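Deoxyhypusine hydroxylase (Homo sapiens, PDB 4D50) hydroxylates the deoxyhypusine residue of the translation initiation factor eIF5A with a diiron centre, completing the formation of hypusine. Local coordinates at residues A102-S116 with T126-Q138. Sequence-based numbering, arbitrary orientation.
Sequences AIGDPEVLEILKQYS and TCQLAVRRLEWLQ
Gln128 NE2 donates to the backbone O of Ser116 at 3.0 Å. The bond is nearly straight (163°). It lies in the carbonyl plane of Ser116 and close to the amide plane of Gln128, which fixes how the amide is turned. Ser116 CB also rests on Gln128 CG. The hydroxyl of Ser116 turns back to helix 109-115, where OG donates to Leu112 O at 2.8 Å. With an alanine here, Leu112 O would probably lose its hydroxyl donor and the bond tying this residue back to the helix would be gone.

Cys127 CB packs against Leu112 O, and its SG lies 3.7 Å from Tyr115 CB. Leu112 is a knob set in a hole formed by Cys127, Ala130, Val131 and Leu134. Its CD1 touches Ala130 CB and Leu134 CD1, while CD2 faces Cys127 SG. Helix 109-115 and the 126-138 part of helix 121-140 run roughly antiparallel, their axes at 144°, in the alpha-alpha packing of a HEAT-like array. Segment 102-116 belongs to the second PBS-type repeat. Leu100 of helix 90-103 backs Leu112.

Val131 has CG1 anti to its backbone N (chi1 169°). This sets CG1 against Leu109 CD2 and CG2 against Leu112 CB, the latter at 3.6 Å.

At the other end, Leu134 CD2 sits 3.5 Å from Gly104 CA, where the chain turns with positive phi. Arg133 NH2 makes a weak bond of 3.1 Å to Ala102 O, which also accepts from Gln71. Arg133 NE binds Gly101 O, and NH2 pairs with Glu143. Leu137 CD1 lies over one face of the guanidinium, 3.9 Å above its plane.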
# COMPACT_ATOMS: atom_id res chain seq x y z
N ALA A 102 -5.06 8.96 -4.53
CA ALA A 102 -4.76 8.13 -5.68
C ALA A 102 -5.80 8.28 -6.69
O ALA A 102 -5.51 8.25 -7.87
CB ALA A 102 -4.56 6.70 -5.25
N ILE A 103 -7.03 8.46 -6.25
CA ILE A 103 -8.15 8.66 -7.17
C ILE A 103 -7.99 9.99 -7.93
O ILE A 103 -8.26 10.02 -9.12
CB ILE A 103 -9.47 8.62 -6.44
CG1 ILE A 103 -9.74 7.18 -5.97
CG2 ILE A 103 -10.66 9.06 -7.33
CD1 ILE A 103 -10.84 7.08 -4.90
N GLY A 104 -7.36 10.97 -7.31
CA GLY A 104 -6.87 12.14 -8.07
C GLY A 104 -7.94 13.17 -8.36
O GLY A 104 -7.70 14.11 -9.14
N ASP A 105 -9.09 13.03 -7.73
CA ASP A 105 -10.20 13.95 -7.93
C ASP A 105 -10.12 15.09 -6.93
O ASP A 105 -10.23 14.88 -5.74
CB ASP A 105 -11.50 13.18 -7.76
CG ASP A 105 -12.74 14.00 -8.09
OD1 ASP A 105 -12.77 15.25 -7.91
OD2 ASP A 105 -13.74 13.33 -8.41
N PRO A 106 -9.99 16.33 -7.41
CA PRO A 106 -9.84 17.49 -6.50
C PRO A 106 -11.03 17.82 -5.57
O PRO A 106 -10.88 18.63 -4.68
CB PRO A 106 -9.55 18.65 -7.46
CG PRO A 106 -10.04 18.22 -8.80
CD PRO A 106 -10.11 16.71 -8.83
N GLU A 107 -12.19 17.23 -5.81
CA GLU A 107 -13.35 17.28 -4.92
C GLU A 107 -12.97 17.00 -3.47
O GLU A 107 -13.54 17.55 -2.58
CB GLU A 107 -14.31 16.17 -5.38
CG GLU A 107 -15.55 15.91 -4.53
CD GLU A 107 -16.19 14.57 -4.89
OE1 GLU A 107 -16.14 14.19 -6.09
OE2 GLU A 107 -16.73 13.88 -3.97
N VAL A 108 -11.95 16.15 -3.29
CA VAL A 108 -11.47 15.76 -1.94
C VAL A 108 -10.38 16.63 -1.37
O VAL A 108 -9.97 16.41 -0.26
CB VAL A 108 -11.02 14.27 -1.91
CG1 VAL A 108 -12.10 13.38 -2.46
CG2 VAL A 108 -9.70 14.03 -2.68
N LEU A 109 -9.96 17.68 -2.08
CA LEU A 109 -8.82 18.51 -1.54
C LEU A 109 -9.07 19.10 -0.20
O LEU A 109 -8.20 19.13 0.65
CB LEU A 109 -8.52 19.69 -2.44
CG LEU A 109 -7.20 20.03 -3.03
CD1 LEU A 109 -7.29 21.48 -3.48
CD2 LEU A 109 -6.04 19.78 -2.09
N GLU A 110 -10.31 19.53 0.06
CA GLU A 110 -10.57 20.28 1.27
C GLU A 110 -10.50 19.35 2.49
O GLU A 110 -9.89 19.71 3.52
CB GLU A 110 -11.89 21.10 1.18
CG GLU A 110 -11.73 22.48 0.48
CD GLU A 110 -10.43 23.26 0.88
OE1 GLU A 110 -10.27 23.69 2.05
OE2 GLU A 110 -9.53 23.44 0.00
N ILE A 111 -11.07 18.18 2.37
CA ILE A 111 -10.96 17.16 3.44
C ILE A 111 -9.51 16.73 3.66
O ILE A 111 -9.10 16.53 4.79
CB ILE A 111 -11.90 15.96 3.22
CG1 ILE A 111 -11.84 15.06 4.45
CG2 ILE A 111 -11.54 15.09 2.03
CD1 ILE A 111 -13.20 14.46 4.80
N LEU A 112 -8.76 16.51 2.57
CA LEU A 112 -7.33 16.18 2.76
C LEU A 112 -6.54 17.27 3.44
O LEU A 112 -5.70 17.02 4.25
CB LEU A 112 -6.68 15.74 1.45
CG LEU A 112 -7.29 14.49 0.86
CD1 LEU A 112 -6.74 14.25 -0.51
CD2 LEU A 112 -7.11 13.24 1.68
N LYS A 113 -6.79 18.53 3.09
CA LYS A 113 -6.16 19.62 3.85
C LYS A 113 -6.56 19.62 5.35
O LYS A 113 -5.71 19.89 6.21
CB LYS A 113 -6.55 20.98 3.23
CG LYS A 113 -5.82 21.21 1.92
CD LYS A 113 -6.42 22.43 1.19
CE LYS A 113 -5.35 23.04 0.31
NZ LYS A 113 -5.83 23.91 -0.81
N GLN A 114 -7.83 19.36 5.63
CA GLN A 114 -8.35 19.30 7.01
C GLN A 114 -7.56 18.23 7.81
O GLN A 114 -7.05 18.47 8.87
CB GLN A 114 -9.84 18.95 6.96
CG GLN A 114 -10.58 18.74 8.29
CD GLN A 114 -12.06 18.35 8.11
OE1 GLN A 114 -12.50 17.93 7.04
NE2 GLN A 114 -12.83 18.52 9.19
N TYR A 115 -7.43 17.05 7.21
CA TYR A 115 -6.88 15.90 7.90
C TYR A 115 -5.37 15.91 7.86
O TYR A 115 -4.75 15.06 8.47
CB TYR A 115 -7.50 14.58 7.45
CG TYR A 115 -8.82 14.33 8.11
CD1 TYR A 115 -9.98 14.91 7.58
CD2 TYR A 115 -8.95 13.53 9.19
CE1 TYR A 115 -11.20 14.74 8.21
CE2 TYR A 115 -10.16 13.33 9.81
CZ TYR A 115 -11.27 13.95 9.32
OH TYR A 115 -12.48 13.78 9.98
N SER A 116 -4.80 16.94 7.23
CA SER A 116 -3.39 17.17 7.32
C SER A 116 -2.99 17.55 8.72
O SER A 116 -1.79 17.51 9.02
CB SER A 116 -2.94 18.28 6.33
OG SER A 116 -3.08 17.80 4.98
N THR A 126 0.12 11.29 5.71
CA THR A 126 -0.51 10.74 4.48
C THR A 126 -1.31 11.86 3.77
O THR A 126 -1.18 11.99 2.55
CB THR A 126 -1.52 9.66 4.84
OG1 THR A 126 -0.78 8.55 5.39
CG2 THR A 126 -2.34 9.25 3.67
N CYS A 127 -2.04 12.68 4.53
CA CYS A 127 -2.94 13.63 3.89
C CYS A 127 -2.10 14.82 3.39
O CYS A 127 -2.41 15.44 2.33
CB CYS A 127 -4.12 14.10 4.84
SG CYS A 127 -5.22 12.75 5.22
N GLN A 128 -0.98 15.11 4.05
CA GLN A 128 -0.07 16.13 3.52
C GLN A 128 0.46 15.73 2.18
O GLN A 128 0.54 16.55 1.25
CB GLN A 128 1.04 16.41 4.51
CG GLN A 128 0.52 17.10 5.79
CD GLN A 128 1.51 16.99 6.91
OE1 GLN A 128 2.71 16.90 6.67
NE2 GLN A 128 1.03 16.90 8.10
N LEU A 129 0.84 14.48 2.06
CA LEU A 129 1.35 13.94 0.81
C LEU A 129 0.32 13.97 -0.27
O LEU A 129 0.63 14.33 -1.42
CB LEU A 129 1.88 12.50 1.01
CG LEU A 129 3.16 12.40 1.79
CD1 LEU A 129 3.46 10.95 2.16
CD2 LEU A 129 4.35 12.96 1.05
N ALA A 130 -0.94 13.68 0.09
CA ALA A 130 -1.97 13.53 -0.92
C ALA A 130 -2.33 14.95 -1.45
O ALA A 130 -2.63 15.07 -2.60
CB ALA A 130 -3.11 12.73 -0.40
N VAL A 131 -2.34 15.96 -0.58
CA VAL A 131 -2.56 17.35 -1.00
C VAL A 131 -1.45 17.79 -1.96
O VAL A 131 -1.72 18.32 -2.99
CB VAL A 131 -2.63 18.30 0.20
CG1 VAL A 131 -2.57 19.74 -0.29
CG2 VAL A 131 -3.91 18.03 1.01
N ARG A 132 -0.21 17.41 -1.67
CA ARG A 132 0.86 17.76 -2.61
C ARG A 132 0.70 17.01 -3.97
O ARG A 132 1.03 17.54 -5.03
CB ARG A 132 2.22 17.39 -1.97
CG ARG A 132 2.74 18.27 -0.83
CD ARG A 132 3.05 19.70 -1.23
NE ARG A 132 3.96 19.81 -2.36
CZ ARG A 132 5.30 19.80 -2.30
NH1 ARG A 132 5.95 19.65 -1.17
NH2 ARG A 132 6.01 19.98 -3.44
N ARG A 133 0.29 15.74 -3.92
CA ARG A 133 0.04 14.97 -5.16
C ARG A 133 -1.09 15.63 -5.96
O ARG A 133 -0.96 15.88 -7.18
CB ARG A 133 -0.27 13.49 -4.89
CG ARG A 133 -0.60 12.71 -6.14
CD ARG A 133 -0.93 11.24 -5.82
NE ARG A 133 -2.03 10.76 -6.68
CZ ARG A 133 -1.95 10.38 -7.95
NH1 ARG A 133 -0.80 10.51 -8.63
NH2 ARG A 133 -3.04 9.98 -8.59
N LEU A 134 -2.16 16.01 -5.28
CA LEU A 134 -3.25 16.66 -6.03
C LEU A 134 -2.77 17.99 -6.67
O LEU A 134 -3.15 18.27 -7.80
CB LEU A 134 -4.49 16.85 -5.21
CG LEU A 134 -5.20 15.57 -4.81
CD1 LEU A 134 -6.42 15.88 -3.95
CD2 LEU A 134 -5.57 14.66 -5.96
N GLU A 135 -1.96 18.76 -5.95
CA GLU A 135 -1.41 19.98 -6.46
C GLU A 135 -0.50 19.70 -7.66
O GLU A 135 -0.48 20.48 -8.62
CB GLU A 135 -0.72 20.75 -5.35
CG GLU A 135 -1.76 21.17 -4.28
CD GLU A 135 -1.19 21.86 -3.06
OE1 GLU A 135 0.05 21.68 -2.74
OE2 GLU A 135 -2.02 22.57 -2.41
N TRP A 136 0.25 18.62 -7.60
CA TRP A 136 1.12 18.25 -8.72
C TRP A 136 0.31 17.90 -9.96
O TRP A 136 0.52 18.42 -11.06
CB TRP A 136 2.10 17.17 -8.26
CG TRP A 136 3.24 16.88 -9.21
CD1 TRP A 136 4.49 17.31 -9.09
CD2 TRP A 136 3.18 16.10 -10.38
NE1 TRP A 136 5.25 16.82 -10.09
CE2 TRP A 136 4.45 16.10 -10.93
CE3 TRP A 136 2.15 15.40 -11.02
CZ2 TRP A 136 4.75 15.41 -12.09
CZ3 TRP A 136 2.46 14.69 -12.21
CH2 TRP A 136 3.75 14.75 -12.76
N LEU A 137 -0.71 17.08 -9.78
CA LEU A 137 -1.55 16.68 -10.87
C LEU A 137 -2.20 17.92 -11.53
O LEU A 137 -2.20 18.05 -12.77
CB LEU A 137 -2.67 15.81 -10.37
CG LEU A 137 -2.30 14.40 -9.92
CD1 LEU A 137 -3.53 13.79 -9.27
CD2 LEU A 137 -1.79 13.60 -11.11
N GLN A 138 -2.68 18.81 -10.68
CA GLN A 138 -3.31 20.04 -11.16
C GLN A 138 -2.30 20.84 -11.98
O GLN A 138 -2.67 21.34 -13.04
CB GLN A 138 -3.84 20.86 -10.00
CG GLN A 138 -4.55 22.12 -10.43
CD GLN A 138 -3.64 23.29 -10.54
OE1 GLN A 138 -2.84 23.55 -9.64
NE2 GLN A 138 -3.84 24.09 -11.58